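Hemolysin BL lytic component L1 (Bacillus cereus, PDB 7NMQ) probably acts as one component of the three-part Hbl enterotoxin, an alpha-helical pore-forming toxin of the ClyA-like family that lyses host cells. Local coordinates at residues N122-E127 with K309-M314; V85-Q90 with A316-L321. One frame throughout, in Å; residues are numbered along the deposited sequence.

Interaction 1 of 2, residues N122-E127 with K309-M314; sequences NTNSKE and KQWNTM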
loop_
_atom_site.group_PDB
_atom_site.type_symbol
_atom_site.label_atom_id
_atom_site.label_comp_id
_atom_site.label_asym_id
_atom_site.label_seq_id
_atom_site.Cartn_x
_atom_site.Cartn_y
_atom_site.Cartn_z
ATOM N N ASN A 122 19.635 0.796 -14.356
ATOM C CA ASN A 122 19.362 -0.601 -14.765
ATOM C C ASN A 122 19.310 -1.497 -13.525
ATOM O O ASN A 122 18.461 -2.388 -13.455
ATOM C CB ASN A 122 20.419 -1.115 -15.720
ATOM C CG ASN A 122 20.291 -0.462 -17.075
ATOM O OD1 ASN A 122 19.248 0.089 -17.436
ATOM N ND2 ASN A 122 21.350 -0.549 -17.845
ATOM N N THR A 123 20.170 -1.274 -12.554
ATOM C CA THR A 123 20.169 -2.022 -11.276
ATOM C C THR A 123 18.814 -1.830 -10.595
ATOM O O THR A 123 18.229 -2.818 -10.126
ATOM C CB THR A 123 21.279 -1.586 -10.329
ATOM O OG1 THR A 123 22.517 -1.901 -10.942
ATOM C CG2 THR A 123 21.235 -2.232 -8.961
ATOM N N ASN A 124 18.328 -0.593 -10.532
ATOM C CA ASN A 124 17.059 -0.261 -9.864
ATOM C C ASN A 124 15.923 -0.956 -10.589
ATOM O O ASN A 124 15.021 -1.461 -9.906
ATOM C CB ASN A 124 16.870 1.232 -9.740
ATOM C CG ASN A 124 17.877 1.827 -8.785
ATOM O OD1 ASN A 124 18.529 1.126 -8.005
ATOM N ND2 ASN A 124 17.973 3.128 -8.827
ATOM N N SER A 125 15.945 -0.979 -11.917
ATOM C CA SER A 125 14.879 -1.656 -12.680
ATOM C C SER A 125 14.903 -3.148 -12.348
ATOM O O SER A 125 13.823 -3.742 -12.096
ATOM C CB SER A 125 15.059 -1.438 -14.147
ATOM O OG SER A 125 14.126 -2.242 -14.834
ATOM N N LYS A 126 16.085 -3.749 -12.338
ATOM C CA LYS A 126 16.219 -5.207 -12.093
ATOM C C LYS A 126 15.704 -5.531 -10.679
ATOM O O LYS A 126 15.042 -6.590 -10.475
ATOM C CB LYS A 126 17.662 -5.679 -12.268
ATOM C CG LYS A 126 17.864 -7.183 -12.266
ATOM C CD LYS A 126 19.341 -7.574 -12.336
ATOM C CE LYS A 126 19.553 -9.051 -12.085
ATOM N NZ LYS A 126 19.120 -9.862 -13.249
ATOM N N GLU A 127 16.014 -4.685 -9.702
ATOM C CA GLU A 127 15.614 -4.914 -8.299
ATOM C C GLU A 127 14.092 -4.884 -8.201
ATOM O O GLU A 127 13.535 -5.707 -7.437
ATOM C CB GLU A 127 16.218 -3.917 -7.330
ATOM C CG GLU A 127 17.703 -4.155 -7.079
ATOM C CD GLU A 127 18.260 -3.498 -5.818
ATOM O OE1 GLU A 127 17.457 -3.081 -4.883
ATOM O OE2 GLU A 127 19.498 -3.436 -5.734
ATOM N N LYS A 309 8.609 0.390 -15.198
ATOM C CA LYS A 309 8.436 1.044 -16.510
ATOM C C LYS A 309 9.138 2.407 -16.495
ATOM O O LYS A 309 9.814 2.731 -17.500
ATOM C CB LYS A 309 6.958 1.196 -16.855
ATOM C CG LYS A 309 6.647 1.935 -18.149
ATOM C CD LYS A 309 5.194 1.798 -18.592
ATOM C CE LYS A 309 4.212 2.238 -17.536
ATOM N NZ LYS A 309 4.536 3.593 -17.040
ATOM N N GLN A 310 9.022 3.169 -15.412
ATOM C CA GLN A 310 9.622 4.523 -15.339
ATOM C C GLN A 310 11.139 4.388 -15.338
ATOM O O GLN A 310 11.803 5.193 -16.053
ATOM C CB GLN A 310 9.202 5.333 -14.139
ATOM C CG GLN A 310 7.704 5.512 -14.053
ATOM C CD GLN A 310 7.042 6.133 -15.254
ATOM O OE1 GLN A 310 7.594 6.984 -15.966
ATOM N NE2 GLN A 310 5.790 5.750 -15.445
ATOM N N TRP A 311 11.695 3.414 -14.622
ATOM C CA TRP A 311 13.175 3.241 -14.672
ATOM C C TRP A 311 13.603 2.842 -16.083
ATOM O O TRP A 311 14.636 3.327 -16.555
ATOM C CB TRP A 311 13.646 2.196 -13.659
ATOM C CG TRP A 311 13.705 2.623 -12.233
ATOM C CD1 TRP A 311 13.019 2.020 -11.226
ATOM C CD2 TRP A 311 14.465 3.687 -11.644
ATOM N NE1 TRP A 311 13.333 2.617 -10.038
ATOM C CE2 TRP A 311 14.240 3.636 -10.258
ATOM C CE3 TRP A 311 15.358 4.645 -12.120
ATOM C CZ2 TRP A 311 14.818 4.538 -9.375
ATOM C CZ3 TRP A 311 15.962 5.510 -11.241
ATOM C CH2 TRP A 311 15.705 5.458 -9.874
ATOM N N ASN A 312 12.868 1.955 -16.715
ATOM C CA ASN A 312 13.224 1.527 -18.086
ATOM C C ASN A 312 13.170 2.710 -19.064
ATOM O O ASN A 312 14.083 2.844 -19.884
ATOM C CB ASN A 312 12.347 0.380 -18.534
ATOM C CG ASN A 312 12.639 -0.873 -17.742
ATOM O OD1 ASN A 312 13.692 -1.019 -17.130
ATOM N ND2 ASN A 312 11.718 -1.802 -17.805
ATOM N N THR A 313 12.155 3.548 -18.981
ATOM C CA THR A 313 12.025 4.742 -19.841
ATOM C C THR A 313 13.201 5.673 -19.574
ATOM O O THR A 313 13.808 6.214 -20.553
ATOM C CB THR A 313 10.689 5.438 -19.637
ATOM O OG1 THR A 313 9.695 4.470 -20.015
ATOM C CG2 THR A 313 10.560 6.683 -20.474
ATOM N N MET A 314 13.543 5.849 -18.312
ATOM C CA MET A 314 14.637 6.758 -17.936
ATOM C C MET A 314 15.949 6.189 -18.501
ATOM O O MET A 314 16.771 6.972 -18.987
ATOM C CB MET A 314 14.689 6.884 -16.414
ATOM C CG MET A 314 15.638 7.917 -15.924
ATOM S SD MET A 314 15.714 7.827 -14.150
ATOM C CE MET A 314 14.015 8.270 -13.755
HETATM O O HOH W 1 16.476 -1.260 -17.487
#
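The indole of Trp311 carries Asn124 over one of its faces: Asn124 CB stands 3.8 Å from the centroid of the five-membered ring in a CH-pi contact, close to the ring normal. From there the amide continues across the six-membered ring, and its ND2 comes to 3.4 Å from Trp311 CH2. Amide and indole planes are inclined at 59°, which rules out a stack of flat groups. Ile84 of helix 45-103 and Trp347 of helix 330-357 also touch the indole, so the ring fills an interior site where several helices converge. Beside it Ser125 offers little bulk, and its CB meets Trp311 CB at 3.9 Å. This small residue is where the backbones come nearest, with Ser125 CA 5.6 Å from Trp311 CA. The two helices run nearly antiparallel, their local axes approaching to 8.8 Å, as neighbours in the elongated helical bundle of ClyA-like toxins. Asn124 and Trp311 pack on the inside of this pairing, while a hydrogen bond from Ser125 leads out to the exposed Asn312. Toward that exposed side, Ser125 OG, which is anti to the backbone N (chi1 172°), donates to Asn312 OD1 at 2.6 Å; the hydroxyl lies 26° from the carbonyl plane. The same OD1 accepts a second bond, at 2.8 Å from a water oxygen, and that water also donates to Asn122 OD1, 3.1 Å from its oxygen. Two donors on Asn312 OD1 should help to fix the rotation of an amide at the exposed side of the interface, while the water extends the link about one helical turn back along helix 107-154. The backbone of Ser125 contributes as well, since its carbonyl oxygen accepts a hydrogen bond from Gln308 NE2.

Interaction 2 of 2, residues V85-Q90 with A316-L321; sequences VNYDEQ and ANYTDL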
loop_
_atom_site.group_PDB
_atom_site.type_symbol
_atom_site.label_atom_id
_atom_site.label_comp_id
_atom_site.label_asym_id
_atom_site.label_seq_id
_atom_site.Cartn_x
_atom_site.Cartn_y
_atom_site.Cartn_z
ATOM N N VAL A 85 15.692 7.479 -3.512
ATOM C CA VAL A 85 16.490 8.418 -2.698
ATOM C C VAL A 85 17.959 8.297 -3.110
ATOM O O VAL A 85 18.633 9.344 -3.284
ATOM C CB VAL A 85 16.340 8.167 -1.191
ATOM C CG1 VAL A 85 17.272 9.092 -0.410
ATOM C CG2 VAL A 85 14.900 8.312 -0.711
ATOM N N ASN A 86 18.491 7.092 -3.206
ATOM C CA ASN A 86 19.932 6.904 -3.491
ATOM C C ASN A 86 20.245 7.396 -4.906
ATOM O O ASN A 86 21.377 7.868 -5.110
ATOM C CB ASN A 86 20.323 5.466 -3.266
ATOM C CG ASN A 86 20.410 5.163 -1.782
ATOM O OD1 ASN A 86 20.753 6.029 -0.991
ATOM N ND2 ASN A 86 20.331 3.916 -1.435
ATOM N N TYR A 87 19.329 7.291 -5.836
ATOM C CA TYR A 87 19.594 7.804 -7.212
ATOM C C TYR A 87 19.674 9.325 -7.128
ATOM O O TYR A 87 20.586 9.934 -7.691
ATOM C CB TYR A 87 18.549 7.349 -8.221
ATOM C CG TYR A 87 18.971 7.835 -9.588
ATOM C CD1 TYR A 87 19.845 7.101 -10.365
ATOM C CD2 TYR A 87 18.576 9.085 -10.042
ATOM C CE1 TYR A 87 20.288 7.602 -11.577
ATOM C CE2 TYR A 87 18.994 9.573 -11.276
ATOM C CZ TYR A 87 19.870 8.830 -12.037
ATOM O OH TYR A 87 20.367 9.278 -13.241
ATOM N N ASP A 88 18.801 9.973 -6.382
ATOM C CA ASP A 88 18.922 11.430 -6.217
ATOM C C ASP A 88 20.288 11.760 -5.626
ATOM O O ASP A 88 20.954 12.700 -6.098
ATOM C CB ASP A 88 17.850 12.019 -5.302
ATOM C CG ASP A 88 18.080 13.512 -5.082
ATOM O OD1 ASP A 88 18.141 14.246 -6.085
ATOM O OD2 ASP A 88 18.092 13.947 -3.873
ATOM N N GLU A 89 20.727 11.046 -4.585
ATOM C CA GLU A 89 22.030 11.382 -3.949
ATOM C C GLU A 89 23.137 11.177 -4.995
ATOM O O GLU A 89 24.060 12.014 -5.043
ATOM C CB GLU A 89 22.293 10.569 -2.685
ATOM C CG GLU A 89 21.116 10.598 -1.722
ATOM C CD GLU A 89 21.190 11.404 -0.428
ATOM O OE1 GLU A 89 21.719 10.880 0.563
ATOM O OE2 GLU A 89 20.634 12.504 -0.383
ATOM N N GLN A 90 23.058 10.142 -5.835
ATOM C CA GLN A 90 24.110 9.939 -6.856
ATOM C C GLN A 90 24.044 11.090 -7.867
ATOM O O GLN A 90 25.097 11.631 -8.207
ATOM C CB GLN A 90 23.930 8.595 -7.549
ATOM C CG GLN A 90 25.100 8.278 -8.457
ATOM C CD GLN A 90 25.035 6.931 -9.111
ATOM O OE1 GLN A 90 24.121 6.171 -8.924
ATOM N NE2 GLN A 90 26.057 6.588 -9.849
ATOM N N ALA A 316 16.353 4.424 -21.162
ATOM C CA ALA A 316 16.324 4.732 -22.618
ATOM C C ALA A 316 16.673 6.195 -22.886
ATOM O O ALA A 316 17.431 6.477 -23.816
ATOM C CB ALA A 316 14.990 4.419 -23.211
ATOM N N ASN A 317 16.169 7.099 -22.079
ATOM C CA ASN A 317 16.412 8.545 -22.258
ATOM C C ASN A 317 17.902 8.844 -22.019
ATOM O O ASN A 317 18.532 9.572 -22.787
ATOM C CB ASN A 317 15.516 9.348 -21.325
ATOM C CG ASN A 317 14.063 9.346 -21.744
ATOM O OD1 ASN A 317 13.742 9.146 -22.906
ATOM N ND2 ASN A 317 13.171 9.638 -20.826
ATOM N N TYR A 318 18.502 8.289 -20.974
ATOM C CA TYR A 318 19.936 8.515 -20.702
ATOM C C TYR A 318 20.772 7.833 -21.771
ATOM O O TYR A 318 21.839 8.367 -22.120
ATOM C CB TYR A 318 20.316 7.952 -19.330
ATOM C CG TYR A 318 20.008 8.829 -18.142
ATOM C CD1 TYR A 318 18.709 9.133 -17.769
ATOM C CD2 TYR A 318 21.027 9.365 -17.398
ATOM C CE1 TYR A 318 18.417 9.919 -16.658
ATOM C CE2 TYR A 318 20.764 10.203 -16.330
ATOM C CZ TYR A 318 19.458 10.461 -15.940
ATOM O OH TYR A 318 19.252 11.308 -14.879
ATOM N N THR A 319 20.376 6.660 -22.253
ATOM C CA THR A 319 21.159 5.944 -23.295
ATOM C C THR A 319 21.114 6.726 -24.606
ATOM O O THR A 319 22.123 6.770 -25.262
ATOM C CB THR A 319 20.635 4.526 -23.463
ATOM O OG1 THR A 319 20.743 3.847 -22.200
ATOM C CG2 THR A 319 21.416 3.757 -24.497
ATOM N N ASP A 320 20.027 7.410 -24.897
ATOM C CA ASP A 320 19.941 8.307 -26.071
ATOM C C ASP A 320 21.000 9.418 -25.933
ATOM O O ASP A 320 21.736 9.683 -26.900
ATOM C CB ASP A 320 18.548 8.900 -26.208
ATOM C CG ASP A 320 18.359 9.656 -27.489
ATOM O OD1 ASP A 320 18.585 9.060 -28.565
ATOM O OD2 ASP A 320 18.058 10.849 -27.382
ATOM N N LEU A 321 21.119 10.048 -24.762
ATOM C CA LEU A 321 22.171 11.062 -24.551
ATOM C C LEU A 321 23.531 10.405 -24.744
ATOM O O LEU A 321 24.392 10.949 -25.480
ATOM C CB LEU A 321 22.031 11.668 -23.153
ATOM C CG LEU A 321 23.130 12.677 -22.773
ATOM C CD1 LEU A 321 23.310 13.766 -23.838
ATOM C CD2 LEU A 321 22.847 13.274 -21.391
#
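Tyr87 and Tyr318 reach toward each other from opposite directions and meet through their phenol ends, with Tyr87 OH donating a weak hydrogen bond to Tyr318 OH at 2.8 Å. Its bent geometry fits that weakness: the line between the two oxygens stands almost at a right angle to the CZ-OH bond of Tyr318, and Tyr87 OH consequently sits 3.1 Å from Tyr318 CZ and 3.2 Å from Tyr318 CE2. The two rings are used differently. Tyr318 OH lies at the edge of the Tyr87 ring, near its plane, whereas Tyr87 OH comes to the Tyr318 ring obliquely. Carbon contact is slight, the nearest approach being 4.3 Å between Tyr87 CZ and Tyr318 CZ. The meeting joins two segments whose backbones stand well apart, Tyr87 CA and Tyr318 CA being 13.5 Å from each other, and so connects helices 45-103 and 275-325 across the buried interior of the ClyA-like bundle. With CG anti to the backbone N (chi1 -176°), Tyr87 carries its ring out from its own helix toward helix 275-325. Beyond the pair, Tyr318 OH is also hydrogen-bonded to the backbone carbonyl of Leu5, its stronger polar partner, so the N-terminal segment helps to place the hydroxyl that Tyr87 addresses. The Tyr87 ring meets that of Trp347 of helix 330-357, the planes turned about 50° from each other, and touches Leu117 and Thr120 of helix 107-154, neighbours that probably hold it in place. Ile118 of that same helix touches Tyr318, giving both tyrosines a neighbour on helix 107-154. Farther out, Gln90 OE1 is hydrogen-bonded to Thr120 OG1, and the side chains of Val85 and Asp88 touch helix 330-357, tying helix 45-103 to its flanking helices.

How the interactions relate
Followed from the N terminus, the chain first supplies residues 85-90 on helix 45-103, then turns into helix 107-154 with residues 122-127. It next passes through the region holding the short two-stranded hairpin and the predicted transmembrane segments before returning along helix 275-325. Residues 309-314 come first on that helix and close interaction 1; residues 316-321 follow and close interaction 2, so the two loops nest without crossing. Helix 275-325 is thereby tied to both of the consecutive helices 45-103 and 107-154. With their centres about 10 Å apart, the contacts touch directly, Trp311 CH2 packing against Tyr87 CB at 3.8 Å.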